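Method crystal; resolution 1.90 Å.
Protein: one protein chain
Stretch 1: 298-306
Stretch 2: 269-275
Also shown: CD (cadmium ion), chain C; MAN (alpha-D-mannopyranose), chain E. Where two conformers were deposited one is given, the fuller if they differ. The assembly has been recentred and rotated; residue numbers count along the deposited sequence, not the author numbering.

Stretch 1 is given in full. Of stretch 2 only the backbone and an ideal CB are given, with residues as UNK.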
# COMPACT_ATOMS: atom_id res chain seq x y z
N THR A 298 -36.37 9.99 38.56
CA THR A 298 -35.70 11.28 38.55
C THR A 298 -35.90 12.06 39.84
O THR A 298 -36.94 11.97 40.48
CB THR A 298 -36.13 12.12 37.34
OG1 THR A 298 -35.82 11.40 36.13
CG2 THR A 298 -35.41 13.47 37.33
N VAL A 299 -34.86 12.80 40.22
CA VAL A 299 -34.92 13.69 41.37
C VAL A 299 -34.22 15.00 41.01
O VAL A 299 -33.13 15.00 40.39
CB VAL A 299 -34.33 13.04 42.63
CG1 VAL A 299 -32.86 12.77 42.48
CG2 VAL A 299 -34.60 13.91 43.86
N THR A 300 -34.85 16.12 41.38
CA THR A 300 -34.42 17.45 40.97
C THR A 300 -34.46 18.44 42.12
O THR A 300 -35.39 18.41 42.95
CB THR A 300 -35.35 17.99 39.87
OG1 THR A 300 -35.48 17.01 38.82
CG2 THR A 300 -34.84 19.29 39.30
N GLY A 301 -33.49 19.33 42.17
CA GLY A 301 -33.51 20.47 43.10
C GLY A 301 -32.64 21.60 42.61
O GLY A 301 -31.84 21.43 41.67
N SER A 302 -32.77 22.78 43.23
CA SER A 302 -31.96 23.93 42.85
C SER A 302 -31.43 24.72 44.03
O SER A 302 -31.86 24.54 45.17
CB SER A 302 -32.74 24.86 41.92
OG SER A 302 -33.60 25.70 42.63
N VAL A 303 -30.50 25.62 43.74
CA VAL A 303 -29.96 26.53 44.74
C VAL A 303 -29.51 27.81 44.08
O VAL A 303 -29.07 27.80 42.92
CB VAL A 303 -28.79 25.89 45.52
CG1 VAL A 303 -27.60 25.62 44.64
CG2 VAL A 303 -28.37 26.79 46.68
N THR A 304 -29.62 28.93 44.79
CA THR A 304 -29.26 30.23 44.22
C THR A 304 -28.00 30.74 44.90
O THR A 304 -27.87 30.59 46.10
CB THR A 304 -30.45 31.20 44.34
OG1 THR A 304 -31.55 30.60 43.68
CG2 THR A 304 -30.17 32.57 43.70
N ILE A 305 -27.08 31.32 44.13
CA ILE A 305 -25.77 31.79 44.62
C ILE A 305 -25.50 33.26 44.25
O ILE A 305 -25.84 33.69 43.15
CB ILE A 305 -24.63 30.91 44.09
CG1 ILE A 305 -24.86 29.44 44.45
CG2 ILE A 305 -23.29 31.38 44.63
CD1 ILE A 305 -23.85 28.46 43.86
N ASP A 306 -24.90 34.01 45.17
CA ASP A 306 -24.70 35.42 44.95
C ASP A 306 -23.84 35.63 43.71
O ASP A 306 -22.83 34.96 43.53
CB ASP A 306 -24.01 36.04 46.17
CG ASP A 306 -23.95 37.55 46.11
OD1 ASP A 306 -24.08 38.11 44.99
OD2 ASP A 306 -23.76 38.15 47.21
N UNK A 269 -34.06 14.29 49.95
CA UNK A 269 -33.38 15.58 50.09
C UNK A 269 -32.06 15.63 49.31
O UNK A 269 -31.41 14.60 49.12
CB UNK A 269 -33.12 15.87 51.57
N UNK A 270 -31.65 16.83 48.92
CA UNK A 270 -30.47 17.01 48.06
C UNK A 270 -29.53 18.08 48.61
O UNK A 270 -29.95 19.15 49.06
CB UNK A 270 -30.90 17.38 46.64
N UNK A 271 -28.25 17.76 48.57
CA UNK A 271 -27.20 18.69 48.96
C UNK A 271 -26.12 18.72 47.87
O UNK A 271 -26.01 17.77 47.08
CB UNK A 271 -26.60 18.30 50.31
N UNK A 272 -25.35 19.81 47.81
CA UNK A 272 -24.28 19.96 46.84
C UNK A 272 -23.03 20.57 47.44
O UNK A 272 -23.12 21.44 48.30
CB UNK A 272 -24.76 20.82 45.67
N UNK A 273 -21.87 20.09 47.00
CA UNK A 273 -20.59 20.74 47.25
C UNK A 273 -20.02 21.19 45.90
O UNK A 273 -19.86 20.38 44.99
CB UNK A 273 -19.62 19.80 47.98
N UNK A 274 -19.75 22.48 45.78
CA UNK A 274 -19.16 23.06 44.59
C UNK A 274 -17.78 23.57 44.96
O UNK A 274 -17.65 24.44 45.81
CB UNK A 274 -20.03 24.18 44.02
N UNK A 275 -16.77 23.03 44.29
CA UNK A 275 -15.37 23.25 44.63
C UNK A 275 -14.55 23.60 43.38
O UNK A 275 -14.96 23.30 42.25
CB UNK A 275 -14.79 22.01 45.31
CD CD C . -23.28 40.15 46.09
C1 MAN E . -39.01 11.86 30.73
C2 MAN E . -39.23 10.47 31.28
C3 MAN E . -39.14 10.52 32.80
C4 MAN E . -37.88 11.26 33.26
C5 MAN E . -37.64 12.56 32.50
C6 MAN E . -36.28 13.16 32.84
O2 MAN E . -38.21 9.60 30.80
O3 MAN E . -39.11 9.20 33.30
O4 MAN E . -37.97 11.63 34.63
O5 MAN E . -37.74 12.35 31.13
O6 MAN E . -35.21 12.27 32.59

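Stretch 2 is a strand, and its backbone passes stretch 1 at a crossing angle of -51°. No hydrogen bond links the two. The closest approach of the axes is 7.8 Å, so contact depends on side chains reaching across. The distance from Gly301 CA to the CA of position 270 is 6.8 Å; from Ile305 CA to the CA of position 274 it is 11.0 Å.

Position 269 has its CA-to-CB bond pointing away, and nothing of stretch 1 lies within 5.5 Å of the ideal CB. Stretch 1 sets no preference here. The residue is Ser269, whose OG is hydrogen-bonded elsewhere in the structure.

Position 270 points toward stretch 1. Its ideal CB lies 5.4 Å from Gly301 CA. Gly301 has no side chain, so there is room above the backbone, with the methyl groups of Val299 beside it. No side-chain charge or polar group faces this space. An apolar chain with some reach would suit it: a flexible, unbranched one such as methionine, or possibly a branched one such as leucine. A small residue would leave a gap. The residue is Met270, with chi angles m, t and p. Met270 SD sits 3.3 Å from Gly301 N and 3.3 Å from Thr300 C, packed on the backbone, and 3.8 Å from Val299 CG2. The fit needs the glycine: an ideal CB on Gly301 would lie 3.0 Å from Met270 SD, a clash. Of the seven residues, this one has the largest area covered by stretch 1, 86 Å².

Position 271 is out of reach of stretch 1, so many residues would do. It is Ser271.

Position 272 points toward stretch 1 again; its CA is 8.9 Å from Val303 CA. The partner offers only methyl groups. Valine, isoleucine or leucine would suit, and the extended backbone, -139/143, accepts a beta-branched residue well. The residue is Val272, chi1 m. Val272 CG2 lies 4.4 Å from Val303 CG1, a loose apolar contact.

Position 273 is out of reach, and stretch 1 gives no guide. The residue is Ile273.

Position 274 points toward stretch 1, but its CA is 11.0 Å from Ile305 CA. The side chain must be long to bridge this, and Ile305 presents an apolar end. Isoleucine, leucine or methionine would suit; alanine would fall short. The residue is Ile274, chi angles m and t. Ile274 CD1 meets Ile305 CD1 at 4.0 Å, so the two chains touch tip to tip.

Position 275 is out of reach; a beta-branched or polar residue is equally possible. The residue is Thr275, with OG1 hydrogen-bonded elsewhere in the structure.

Stretch 2, residues 269-275: SMSVIIT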
# COMPACT_ATOMS: atom_id res chain seq x y z
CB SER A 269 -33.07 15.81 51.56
OG SER A 269 -31.93 15.05 51.94
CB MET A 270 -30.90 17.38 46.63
CG MET A 270 -31.88 16.43 45.97
SD MET A 270 -32.53 17.09 44.41
CE MET A 270 -31.12 16.75 43.34
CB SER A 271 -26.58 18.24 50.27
OG SER A 271 -25.95 16.99 50.08
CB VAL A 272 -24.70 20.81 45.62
CG1 VAL A 272 -25.80 20.11 44.84
CG2 VAL A 272 -25.14 22.22 46.03
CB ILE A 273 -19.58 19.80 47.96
CG1 ILE A 273 -20.13 19.35 49.33
CG2 ILE A 273 -18.23 20.49 48.14
CD1 ILE A 273 -19.56 18.04 49.83
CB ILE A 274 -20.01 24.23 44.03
CG1 ILE A 274 -21.46 23.78 43.80
CG2 ILE A 274 -19.39 24.76 42.75
CD1 ILE A 274 -22.35 24.83 43.18
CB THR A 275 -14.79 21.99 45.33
OG1 THR A 275 -13.40 22.19 45.60
CG2 THR A 275 -14.95 20.75 44.46
O HOH W 1 -22.19 41.43 44.36
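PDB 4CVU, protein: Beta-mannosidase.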